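Local atomic coordinates of 3',5'-nucleoside bisphosphate phosphatase (Chromobacterium violaceum, PDB entry 2YB1), a protein that hydrolyses nucleoside 3',5'-bisphosphates to the nucleoside 5'-phosphate and orthophosphate, using three manganese ions per subunit. Residues L100-Q105 and H168-L173; R124-P129 and R134-R139. All blocks are in the same frame, centred on the assembly; numbering follows the deposited sequence.

Interaction 1: residues L100-Q105 and H168-L173; sequences LERARQ and HQWASL. With AMP (adenosine monophosphate), chain E.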
# COMPACT_ATOMS: atom_id res chain seq x y z
N LEU A 100 5.22 7.95 15.16
CA LEU A 100 5.76 9.28 15.48
C LEU A 100 7.10 9.21 16.21
O LEU A 100 8.04 9.94 15.87
CB LEU A 100 4.75 10.09 16.31
CG LEU A 100 3.98 11.12 15.50
CD1 LEU A 100 2.78 11.68 16.28
CD2 LEU A 100 4.91 12.24 15.03
N GLU A 101 7.17 8.35 17.22
CA GLU A 101 8.40 8.12 17.97
C GLU A 101 9.55 7.71 17.04
O GLU A 101 10.65 8.25 17.10
CB GLU A 101 8.13 7.03 19.02
CG GLU A 101 9.35 6.47 19.73
CD GLU A 101 8.97 5.31 20.66
OE1 GLU A 101 8.22 4.39 20.23
OE2 GLU A 101 9.44 5.31 21.83
N ARG A 102 9.29 6.74 16.17
CA ARG A 102 10.28 6.28 15.20
C ARG A 102 10.75 7.42 14.31
O ARG A 102 11.94 7.52 13.97
CB ARG A 102 9.67 5.17 14.35
CG ARG A 102 10.49 4.70 13.15
CD ARG A 102 9.65 3.61 12.44
NE ARG A 102 10.22 3.07 11.21
CZ ARG A 102 9.81 3.39 9.98
NH1 ARG A 102 8.83 4.29 9.81
NH2 ARG A 102 10.37 2.81 8.92
N ALA A 103 9.81 8.28 13.92
CA ALA A 103 10.13 9.42 13.05
C ALA A 103 11.04 10.45 13.72
O ALA A 103 11.94 10.99 13.09
CB ALA A 103 8.85 10.09 12.53
N ARG A 104 10.79 10.75 15.00
CA ARG A 104 11.66 11.69 15.71
C ARG A 104 13.09 11.14 15.76
O ARG A 104 14.07 11.88 15.62
CB ARG A 104 11.12 11.97 17.11
CG ARG A 104 9.71 12.56 17.13
CD ARG A 104 9.28 12.94 18.55
NE ARG A 104 7.84 13.19 18.61
CZ ARG A 104 6.94 12.30 19.01
NH1 ARG A 104 7.33 11.08 19.38
NH2 ARG A 104 5.64 12.63 19.02
N GLN A 105 13.20 9.84 15.95
CA GLN A 105 14.48 9.14 15.96
C GLN A 105 15.16 9.14 14.58
O GLN A 105 16.38 9.32 14.48
CB GLN A 105 14.27 7.70 16.49
CG GLN A 105 13.86 7.66 17.96
CD GLN A 105 13.36 6.30 18.43
OE1 GLN A 105 13.20 5.37 17.63
NE2 GLN A 105 13.09 6.18 19.73
N HIS A 168 12.09 -1.35 13.03
CA HIS A 168 10.84 -1.28 13.76
C HIS A 168 10.03 -2.54 13.50
O HIS A 168 10.02 -3.04 12.38
CB HIS A 168 10.03 -0.07 13.30
CG HIS A 168 8.86 0.24 14.17
ND1 HIS A 168 9.00 0.77 15.44
CD2 HIS A 168 7.53 0.09 13.97
CE1 HIS A 168 7.81 0.94 15.97
NE2 HIS A 168 6.90 0.53 15.11
N GLN A 169 9.35 -3.04 14.52
CA GLN A 169 8.51 -4.22 14.33
C GLN A 169 7.05 -3.83 14.06
O GLN A 169 6.41 -3.18 14.87
CB GLN A 169 8.61 -5.19 15.51
CG GLN A 169 7.73 -6.42 15.32
CD GLN A 169 8.07 -7.57 16.25
OE1 GLN A 169 7.36 -7.82 17.24
NE2 GLN A 169 9.14 -8.29 15.94
N TRP A 170 6.57 -4.23 12.89
CA TRP A 170 5.19 -3.98 12.48
C TRP A 170 4.30 -5.17 12.85
O TRP A 170 4.65 -5.95 13.73
CB TRP A 170 5.11 -3.64 10.98
CG TRP A 170 6.08 -2.58 10.56
CD1 TRP A 170 7.26 -2.76 9.90
CD2 TRP A 170 5.97 -1.16 10.79
NE1 TRP A 170 7.89 -1.55 9.69
CE2 TRP A 170 7.11 -0.56 10.22
CE3 TRP A 170 5.00 -0.35 11.39
CZ2 TRP A 170 7.32 0.83 10.24
CZ3 TRP A 170 5.22 1.03 11.42
CH2 TRP A 170 6.37 1.60 10.85
N ALA A 171 3.13 -5.27 12.23
CA ALA A 171 2.21 -6.37 12.54
C ALA A 171 2.82 -7.72 12.20
O ALA A 171 3.73 -7.81 11.38
CB ALA A 171 0.89 -6.20 11.80
N SER A 172 2.33 -8.78 12.84
CA SER A 172 2.66 -10.11 12.38
C SER A 172 1.87 -10.40 11.10
O SER A 172 0.83 -9.77 10.83
CB SER A 172 2.33 -11.15 13.46
OG SER A 172 0.93 -11.37 13.52
N LEU A 173 2.36 -11.34 10.31
CA LEU A 173 1.65 -11.76 9.11
C LEU A 173 0.26 -12.31 9.49
O LEU A 173 -0.74 -11.98 8.85
CB LEU A 173 2.46 -12.83 8.36
CG LEU A 173 1.91 -13.33 7.03
CD1 LEU A 173 1.82 -12.17 6.05
CD2 LEU A 173 2.78 -14.45 6.44
P AMP E . 7.55 3.62 6.35
O1P AMP E . 8.74 2.69 6.52
O2P AMP E . 6.30 2.78 6.39
O3P AMP E . 7.67 4.77 7.32
O5' AMP E . 7.79 4.15 4.87
C5' AMP E . 7.73 3.26 3.77
C4' AMP E . 7.32 3.97 2.50
O4' AMP E . 8.47 4.64 1.93
C3' AMP E . 6.82 3.08 1.38
O3' AMP E . 5.45 2.74 1.52
C2' AMP E . 7.12 3.89 0.12
O2' AMP E . 6.09 4.84 -0.12
C1' AMP E . 8.39 4.65 0.52
N9 AMP E . 9.60 4.01 -0.02
C8 AMP E . 10.29 3.00 0.54
N7 AMP E . 11.35 2.65 -0.25
C5 AMP E . 11.33 3.44 -1.34
C6 AMP E . 12.14 3.61 -2.56
N6 AMP E . 13.23 2.83 -2.79
N1 AMP E . 11.77 4.57 -3.44
C2 AMP E . 10.69 5.36 -3.24
N3 AMP E . 9.90 5.25 -2.15
C4 AMP E . 10.17 4.34 -1.19

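Interaction 2: residues R124-P129 and R134-R139; sequences RWCDNP and RTHFAR. With AMP (adenosine monophosphate), chain E.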
# COMPACT_ATOMS: atom_id res chain seq x y z
N ARG A 124 6.32 18.80 7.35
CA ARG A 124 5.73 19.80 6.48
C ARG A 124 4.99 19.13 5.33
O ARG A 124 4.10 19.73 4.71
CB ARG A 124 6.82 20.73 5.92
CG ARG A 124 7.12 21.98 6.77
CD ARG A 124 7.51 21.63 8.19
NE ARG A 124 7.37 22.78 9.10
CZ ARG A 124 8.39 23.46 9.62
NH1 ARG A 124 9.65 23.11 9.36
NH2 ARG A 124 8.15 24.48 10.44
N TRP A 125 5.36 17.89 5.05
CA TRP A 125 4.77 17.13 3.95
C TRP A 125 3.66 16.17 4.40
O TRP A 125 3.07 15.45 3.59
CB TRP A 125 5.87 16.34 3.22
CG TRP A 125 6.80 17.25 2.50
CD1 TRP A 125 7.94 17.83 2.99
CD2 TRP A 125 6.65 17.73 1.16
NE1 TRP A 125 8.51 18.63 2.02
CE2 TRP A 125 7.74 18.58 0.89
CE3 TRP A 125 5.70 17.51 0.16
CZ2 TRP A 125 7.91 19.22 -0.34
CZ3 TRP A 125 5.86 18.15 -1.07
CH2 TRP A 125 6.96 18.99 -1.30
N CYS A 126 3.37 16.17 5.70
CA CYS A 126 2.53 15.13 6.28
C CYS A 126 1.35 15.76 7.02
O CYS A 126 1.53 16.47 8.01
CB CYS A 126 3.39 14.28 7.22
SG CYS A 126 2.55 13.04 8.19
N ASP A 127 0.14 15.52 6.51
CA ASP A 127 -1.05 16.15 7.09
C ASP A 127 -1.40 15.56 8.45
O ASP A 127 -1.83 16.27 9.36
CB ASP A 127 -2.25 15.99 6.15
CG ASP A 127 -2.20 16.92 4.95
OD1 ASP A 127 -1.27 17.75 4.84
OD2 ASP A 127 -3.12 16.82 4.12
N ASN A 128 -1.20 14.25 8.56
CA ASN A 128 -1.52 13.53 9.79
C ASN A 128 -0.25 13.00 10.44
O ASN A 128 0.30 11.99 9.99
CB ASN A 128 -2.48 12.39 9.45
CG ASN A 128 -3.66 12.85 8.59
OD1 ASN A 128 -4.58 13.50 9.10
ND2 ASN A 128 -3.62 12.56 7.28
N PRO A 129 0.21 13.66 11.52
CA PRO A 129 1.46 13.35 12.23
C PRO A 129 1.64 11.87 12.58
O PRO A 129 2.77 11.35 12.48
CB PRO A 129 1.36 14.21 13.49
CG PRO A 129 0.56 15.40 13.05
CD PRO A 129 -0.45 14.86 12.08
N ARG A 134 8.72 7.33 6.02
CA ARG A 134 9.96 7.53 5.26
C ARG A 134 9.69 8.30 3.97
O ARG A 134 10.57 8.99 3.47
CB ARG A 134 10.64 6.20 4.92
CG ARG A 134 11.25 5.48 6.13
CD ARG A 134 12.08 4.26 5.71
NE ARG A 134 11.22 3.13 5.33
CZ ARG A 134 11.60 2.14 4.53
NH1 ARG A 134 12.83 2.14 4.01
NH2 ARG A 134 10.76 1.15 4.24
N THR A 135 8.48 8.15 3.42
CA THR A 135 8.11 8.84 2.18
C THR A 135 8.17 10.35 2.37
O THR A 135 8.68 11.07 1.52
CB THR A 135 6.70 8.45 1.71
OG1 THR A 135 6.65 7.04 1.49
CG2 THR A 135 6.33 9.18 0.41
N HIS A 136 7.65 10.82 3.50
CA HIS A 136 7.68 12.25 3.81
C HIS A 136 9.11 12.76 4.01
O HIS A 136 9.44 13.87 3.57
CB HIS A 136 6.83 12.55 5.04
CG HIS A 136 5.41 12.09 4.92
ND1 HIS A 136 4.86 11.15 5.76
CD2 HIS A 136 4.43 12.42 4.04
CE1 HIS A 136 3.60 10.94 5.43
NE2 HIS A 136 3.31 11.70 4.39
N PHE A 137 9.96 11.95 4.65
CA PHE A 137 11.37 12.29 4.82
C PHE A 137 12.04 12.43 3.46
O PHE A 137 12.84 13.34 3.24
CB PHE A 137 12.11 11.22 5.65
CG PHE A 137 11.99 11.42 7.14
CD1 PHE A 137 10.83 11.05 7.82
CD2 PHE A 137 13.02 12.01 7.86
CE1 PHE A 137 10.71 11.25 9.19
CE2 PHE A 137 12.90 12.21 9.23
CZ PHE A 137 11.74 11.82 9.90
N ALA A 138 11.70 11.53 2.54
CA ALA A 138 12.29 11.57 1.20
C ALA A 138 11.87 12.83 0.44
O ALA A 138 12.69 13.47 -0.21
CB ALA A 138 11.93 10.30 0.42
N ARG A 139 10.58 13.18 0.52
CA ARG A 139 10.10 14.38 -0.15
C ARG A 139 10.82 15.60 0.39
O ARG A 139 11.16 16.51 -0.38
CB ARG A 139 8.59 14.57 -0.01
CG ARG A 139 7.81 13.57 -0.82
CD ARG A 139 6.31 13.85 -0.90
NE ARG A 139 5.70 12.74 -1.62
CZ ARG A 139 4.69 12.00 -1.19
NH1 ARG A 139 4.10 12.28 -0.02
NH2 ARG A 139 4.26 11.00 -1.94
P AMP E . 7.55 3.62 6.35
O1P AMP E . 8.74 2.69 6.52
O2P AMP E . 6.30 2.78 6.39
O3P AMP E . 7.67 4.77 7.32
O5' AMP E . 7.79 4.15 4.87
C5' AMP E . 7.73 3.26 3.77
C4' AMP E . 7.32 3.97 2.50
O4' AMP E . 8.47 4.64 1.93
C3' AMP E . 6.82 3.08 1.38
O3' AMP E . 5.45 2.74 1.52
C2' AMP E . 7.12 3.89 0.12
O2' AMP E . 6.09 4.84 -0.12
C1' AMP E . 8.39 4.65 0.52
N9 AMP E . 9.60 4.01 -0.02
C8 AMP E . 10.29 3.00 0.54
N7 AMP E . 11.35 2.65 -0.25
C5 AMP E . 11.33 3.44 -1.34
C6 AMP E . 12.14 3.61 -2.56
N6 AMP E . 13.23 2.83 -2.79
N1 AMP E . 11.77 4.57 -3.44
C2 AMP E . 10.69 5.36 -3.24
N3 AMP E . 9.90 5.25 -2.15
C4 AMP E . 10.17 4.34 -1.19
O HOH W 1 1.50 12.76 2.41
O HOH W 2 3.34 14.67 0.99

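Interaction 1: residues L100-Q105 and H168-L173
R102 reaches across from its helix and lays its guanidinium against the outer edge of the W170 indole, with H168 flanking the same arginine further back along its chain. These three residues account for almost all of the 148 Å² buried here, and R102 supplies half of it. Its CG lies anti to the backbone N (chi1 171°), and the chain then runs extended to NE, which carries the guanidinium well clear of the helix. There W170 CZ2 sits 3.6 Å from R102 CZ, over the centre of one guanidinium face. R102 CZ in turn lies near the indole plane, beyond its benzo rim, and the two planes stand 77° apart, so the edge of the indole meets the face of the guanidinium, a perpendicular contact and no cation-pi stack. H168 packs on the end of the aliphatic chain, its CB 3.8 Å from R102 CD, and the same CD makes an off-centre CH-pi contact with the imidazole, 4.3 Å from the ring centroid. The imidazole also leans on the indole, its CD2 standing over one face of W170 toward the rim.

Held this way, the guanidinium turns its two terminal nitrogens to the 5'-phosphate of the bound AMP. R102 NH1 donates to AMP O3P at 2.8 Å in a nearly straight bond. R102 NH2 donates to AMP O1P at 2.9 Å, more bent at 146°. Two separate phosphate oxygens are thus engaged by one guanidinium, a bidentate clasp in keeping with R102 as a substrate-binding residue; R99 and R134 bind the same nucleotide.

R102 belongs to helix 99-112, whereas 168-173 is the loop leading into helix 173-182, where S172 serves as N-cap. Strand 59-69 holds that loop through backbone bonds from A171 to S66 and S68, and I95 of helix 86-96 packs against W170.

Interaction 2: residues R124-P129 and R134-R139
C126 and W125 pack by two different side-chain contacts on helix residues H136 and R139, and no direct hydrogen bond joins the segments. The first contact is CH-pi and sulfur-aromatic: C126 CB stands 3.6 Å from the H136 ring centroid, only 2° off the ring normal. C126 SG, anti to the backbone N (chi1 174°), lies over the same face, 3.6 Å from H136 CE1. The second is CH-pi alone: R139 CB sits over the five-membered ring of W125, 4.1 Å from its centroid, and the extended arginine chain brings CD to 3.9 Å from W125 CE3.

Polar links run through water. One water donates to W125 O at 2.7 Å and weakly accepts from R139 NH1; another lies 2.9 Å from H136 NE2 and bonds only weakly to W125 O. The main charged partner of R139 is E254, in a salt bridge with NE.

The ligand bonds come from the start of the helix. R134 N donates to AMP O3P, and R134 NE to AMP O1P at 2.8 Å and 167°, the chain bending at chi3 to bring it there. T135 OG1 faces the ribose and also bonds to D14.

The chemistry is therefore divided: aromatic faces and bridging waters join loop to helix, while the helix's N-terminal end, whose dipole would probably favour an anion, receives the phosphate.

Overall arrangement
From the N terminus, the chain enters helix 99-112 with the first half of interaction 1, passes through helix 118-123, and reaches 124-129. Interaction 2 then closes a short loop, four residues separating its segments, as helix 134-143 begins. After helix 150-156 the chain returns at 168-173 and closes the 62-residue loop of interaction 1, inside which interaction 2 is nested. The inner contact fastens the 124-129 loop to helix 134-143 within a helical excursion that contains no strand, and the outer one joins that excursion to the region beside strand 59-69. They meet directly where L100 CG lies 3.3 Å from P129 O, and R102 and R134 converge on the AMP phosphate.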